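Long-range contact in homoprotocatechuate 2,3-dioxygenase (Brevibacterium fuscum, PDB 4Z6M), which probably uses an iron(II) centre and molecular oxygen to cleave the aromatic ring of homoprotocatechuate in extradiol fashion, beside rather than between its two hydroxyl groups: residues N286-D294 with E329-S340. The protein carries 1 engineered substitution. Numbering follows the deposited sequence. Where two conformers were deposited one is given.
Sequences NVHDNQRRD and ELEVTIGADGFS
Arg292 and Arg293 meet Glu329 in a buried salt-bridge network, which joins the loop after strand 283-286 to the short helix 329-333 in the C-terminal part of the chain. Arg292 comes side-on and gives two of its nitrogens to one oxygen: NE lies 3.0 Å and NH2 2.8 Å from Glu329 OE2. Arg293 also comes side-on but spans the carboxylate. Its NE is 2.8 Å from Glu329 OE2, which it meets from above the carboxylate plane, and its NH2 is 2.8 Å from Glu329 OE1. Three N-H groups thus grip OE2, probably keeping Glu329 ionised. Glu329 CG stands anti to its backbone N (chi1 -174°), and the extended chain carries the carboxylate to both arginines. Two type I turns shape the loop, each with an Asx turn, from Asn286 and Asp289. The loop follows the edge strand of the iron-bearing glyoxalase-type sheet. The side chain of Arg293 is about 8 Å from the bound iron(II) ion. Val287 CG2 packs on Glu329 CG at 3.6 Å. At strand 339-340, His288 ND1 donates to Phe339 O, which lies in the plane of the imidazole (2.8 Å, 165°). A water bridges Arg292 NH2 and Thr333 OG1.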
loop_
_atom_site.group_PDB
_atom_site.type_symbol
_atom_site.label_atom_id
_atom_site.label_comp_id
_atom_site.label_asym_id
_atom_site.label_seq_id
_atom_site.Cartn_x
_atom_site.Cartn_y
_atom_site.Cartn_z
ATOM N N ASN A 286 -13.835 5.368 -27.300
ATOM C CA ASN A 286 -15.089 5.990 -27.715
ATOM C C ASN A 286 -15.631 6.846 -26.587
ATOM O O ASN A 286 -15.616 6.427 -25.424
ATOM C CB ASN A 286 -16.112 4.927 -28.078
ATOM C CG ASN A 286 -17.335 5.518 -28.730
ATOM O OD1 ASN A 286 -18.322 5.815 -28.053
ATOM N ND2 ASN A 286 -17.291 5.672 -30.047
ATOM N N VAL A 287 -16.156 8.019 -26.920
ATOM C CA VAL A 287 -16.667 8.936 -25.905
ATOM C C VAL A 287 -17.797 8.346 -25.064
ATOM O O VAL A 287 -18.039 8.795 -23.953
ATOM C CB VAL A 287 -17.110 10.278 -26.570
ATOM C CG1 VAL A 287 -18.410 10.110 -27.350
ATOM C CG2 VAL A 287 -17.175 11.414 -25.565
ATOM N N HIS A 288 -18.536 7.379 -25.623
ATOM C CA HIS A 288 -19.657 6.780 -24.915
ATOM C C HIS A 288 -19.257 5.597 -24.047
ATOM O O HIS A 288 -20.104 5.041 -23.351
ATOM C CB HIS A 288 -20.760 6.360 -25.874
ATOM C CG HIS A 288 -21.238 7.474 -26.743
ATOM N ND1 HIS A 288 -22.166 8.404 -26.336
ATOM C CD2 HIS A 288 -20.879 7.818 -28.005
ATOM C CE1 HIS A 288 -22.361 9.274 -27.315
ATOM N NE2 HIS A 288 -21.588 8.952 -28.330
ATOM N N ASP A 289 -17.974 5.243 -24.022
ATOM C CA ASP A 289 -17.488 4.128 -23.187
ATOM C C ASP A 289 -17.372 4.614 -21.740
ATOM O O ASP A 289 -16.544 5.481 -21.434
ATOM C CB ASP A 289 -16.124 3.697 -23.736
ATOM C CG ASP A 289 -15.517 2.507 -23.005
ATOM O OD1 ASP A 289 -15.887 2.264 -21.841
ATOM O OD2 ASP A 289 -14.649 1.856 -23.612
ATOM N N ASN A 290 -18.241 4.110 -20.875
ATOM C CA ASN A 290 -18.303 4.562 -19.504
ATOM C C ASN A 290 -17.132 4.113 -18.651
ATOM O O ASN A 290 -17.103 4.470 -17.493
ATOM C CB ASN A 290 -19.608 4.099 -18.850
ATOM C CG ASN A 290 -19.886 4.805 -17.540
ATOM O OD1 ASN A 290 -19.922 6.039 -17.470
ATOM N ND2 ASN A 290 -20.089 4.022 -16.482
ATOM N N GLN A 291 -16.158 3.398 -19.211
ATOM C CA GLN A 291 -14.906 3.113 -18.506
ATOM C C GLN A 291 -13.719 3.966 -18.956
ATOM O O GLN A 291 -12.602 3.763 -18.476
ATOM C CB GLN A 291 -14.551 1.616 -18.573
ATOM C CG GLN A 291 -15.603 0.720 -17.943
ATOM C CD GLN A 291 -15.252 -0.765 -17.785
ATOM O OE1 GLN A 291 -16.091 -1.548 -17.355
ATOM N NE2 GLN A 291 -14.062 -1.163 -18.169
ATOM N N ARG A 292 -13.952 4.943 -19.838
ATOM C CA ARG A 292 -12.827 5.654 -20.436
ATOM C C ARG A 292 -12.206 6.659 -19.457
ATOM O O ARG A 292 -11.006 6.869 -19.509
ATOM C CB ARG A 292 -13.236 6.358 -21.718
ATOM C CG ARG A 292 -14.027 7.650 -21.474
ATOM C CD ARG A 292 -14.896 8.139 -22.634
ATOM N NE ARG A 292 -15.561 9.372 -22.232
ATOM C CZ ARG A 292 -16.594 9.397 -21.407
ATOM N NH1 ARG A 292 -17.152 8.270 -20.993
ATOM N NH2 ARG A 292 -17.095 10.556 -21.013
ATOM N N ARG A 293 -13.029 7.328 -18.638
ATOM C CA ARG A 293 -12.517 8.384 -17.748
ATOM C C ARG A 293 -12.362 7.875 -16.318
ATOM O O ARG A 293 -11.345 8.129 -15.661
ATOM C CB ARG A 293 -13.425 9.616 -17.815
ATOM C CG ARG A 293 -13.203 10.419 -19.089
ATOM C CD ARG A 293 -13.703 11.837 -18.995
ATOM N NE ARG A 293 -13.423 12.606 -20.208
ATOM C CZ ARG A 293 -12.285 13.224 -20.479
ATOM N NH1 ARG A 293 -11.247 13.157 -19.666
ATOM N NH2 ARG A 293 -12.186 13.947 -21.579
ATOM N N ASP A 294 -13.367 7.136 -15.860
ATOM C CA ASP A 294 -13.292 6.325 -14.648
ATOM C C ASP A 294 -13.499 4.878 -15.058
ATOM O O ASP A 294 -14.581 4.495 -15.512
ATOM C CB ASP A 294 -14.312 6.760 -13.592
ATOM C CG ASP A 294 -14.052 6.100 -12.291
ATOM O OD1 ASP A 294 -13.135 6.575 -11.558
ATOM O OD2 ASP A 294 -14.681 5.068 -12.012
ATOM N N GLU A 329 -18.780 16.754 -24.680
ATOM C CA GLU A 329 -18.645 15.456 -24.011
ATOM C C GLU A 329 -19.684 15.281 -22.894
ATOM O O GLU A 329 -20.287 14.209 -22.766
ATOM C CB GLU A 329 -17.230 15.279 -23.473
ATOM C CG GLU A 329 -16.998 13.883 -22.888
ATOM C CD GLU A 329 -15.545 13.505 -22.693
ATOM O OE1 GLU A 329 -14.654 14.340 -22.928
ATOM O OE2 GLU A 329 -15.294 12.345 -22.287
ATOM N N LEU A 330 -19.921 16.322 -22.098
ATOM C CA LEU A 330 -20.963 16.261 -21.077
ATOM C C LEU A 330 -22.306 15.906 -21.732
ATOM O O LEU A 330 -22.996 14.968 -21.323
ATOM C CB LEU A 330 -21.076 17.605 -20.364
ATOM C CG LEU A 330 -22.141 17.707 -19.246
ATOM C CD1 LEU A 330 -21.777 18.820 -18.267
ATOM C CD2 LEU A 330 -23.563 17.922 -19.757
ATOM N N GLU A 331 -22.683 16.668 -22.761
ATOM C CA GLU A 331 -24.009 16.479 -23.340
ATOM C C GLU A 331 -24.193 15.095 -23.965
ATOM O O GLU A 331 -25.249 14.481 -23.799
ATOM C CB GLU A 331 -24.349 17.578 -24.353
ATOM C CG GLU A 331 -24.451 18.965 -23.711
ATOM C CD GLU A 331 -25.646 19.147 -22.765
ATOM O OE1 GLU A 331 -26.533 18.260 -22.688
ATOM O OE2 GLU A 331 -25.712 20.198 -22.079
ATOM N N VAL A 332 -23.174 14.593 -24.651
ATOM C CA VAL A 332 -23.340 13.328 -25.368
ATOM C C VAL A 332 -23.232 12.113 -24.460
ATOM O O VAL A 332 -23.626 11.014 -24.873
ATOM C CB VAL A 332 -22.395 13.197 -26.579
ATOM C CG1 VAL A 332 -22.545 14.384 -27.515
ATOM C CG2 VAL A 332 -20.940 13.009 -26.177
ATOM N N THR A 333 -22.748 12.293 -23.218
ATOM C CA THR A 333 -22.593 11.170 -22.285
ATOM C C THR A 333 -23.546 11.174 -21.099
ATOM O O THR A 333 -24.084 10.121 -20.751
ATOM C CB THR A 333 -21.150 11.057 -21.769
ATOM O OG1 THR A 333 -20.788 12.219 -20.977
ATOM C CG2 THR A 333 -20.183 10.872 -22.909
ATOM N N ILE A 334 -23.718 12.330 -20.446
ATOM C CA ILE A 334 -24.484 12.378 -19.189
ATOM C C ILE A 334 -25.611 13.395 -19.175
ATOM O O ILE A 334 -26.336 13.477 -18.194
ATOM C CB ILE A 334 -23.587 12.604 -17.940
ATOM C CG1 ILE A 334 -22.787 13.901 -18.032
ATOM C CG2 ILE A 334 -22.620 11.448 -17.760
ATOM C CD1 ILE A 334 -21.983 14.203 -16.766
ATOM N N GLY A 335 -25.762 14.159 -20.250
ATOM C CA GLY A 335 -26.855 15.110 -20.356
ATOM C C GLY A 335 -28.154 14.414 -20.705
ATOM O O GLY A 335 -28.213 13.186 -20.826
ATOM N N ALA A 336 -29.217 15.206 -20.866
ATOM C CA ALA A 336 -30.550 14.655 -21.029
ATOM C C ALA A 336 -30.722 13.807 -22.297
ATOM O O ALA A 336 -31.581 12.938 -22.339
ATOM C CB ALA A 336 -31.563 15.776 -21.026
ATOM N N ASP A 337 -29.918 14.077 -23.320
ATOM C CA ASP A 337 -29.940 13.295 -24.540
ATOM C C ASP A 337 -28.660 12.470 -24.730
ATOM O O ASP A 337 -28.342 12.056 -25.850
ATOM C CB ASP A 337 -30.169 14.207 -25.753
ATOM C CG ASP A 337 -31.538 14.885 -25.727
ATOM O OD1 ASP A 337 -32.519 14.259 -25.259
ATOM O OD2 ASP A 337 -31.629 16.045 -26.176
ATOM N N GLY A 338 -27.939 12.235 -23.635
ATOM C CA GLY A 338 -26.678 11.510 -23.692
ATOM C C GLY A 338 -26.832 10.002 -23.590
ATOM O O GLY A 338 -27.918 9.471 -23.350
ATOM N N PHE A 339 -25.710 9.320 -23.772
ATOM C CA PHE A 339 -25.658 7.872 -23.717
ATOM C C PHE A 339 -24.270 7.444 -23.296
ATOM O O PHE A 339 -23.272 7.997 -23.757
ATOM C CB PHE A 339 -25.974 7.281 -25.091
ATOM C CG PHE A 339 -25.882 5.794 -25.140
ATOM C CD1 PHE A 339 -26.902 5.000 -24.637
ATOM C CD2 PHE A 339 -24.773 5.184 -25.702
ATOM C CE1 PHE A 339 -26.793 3.616 -24.688
ATOM C CE2 PHE A 339 -24.664 3.803 -25.749
ATOM C CZ PHE A 339 -25.678 3.030 -25.240
ATOM N N SER A 340 -24.197 6.423 -22.450
ATOM C CA SER A 340 -22.956 5.676 -22.269
ATOM C C SER A 340 -23.208 4.194 -22.086
ATOM O O SER A 340 -24.314 3.775 -21.730
ATOM C CB SER A 340 -22.129 6.233 -21.098
ATOM O OG SER A 340 -22.662 5.875 -19.835
HETATM O O HOH W 1 -19.073 11.393 -18.961
#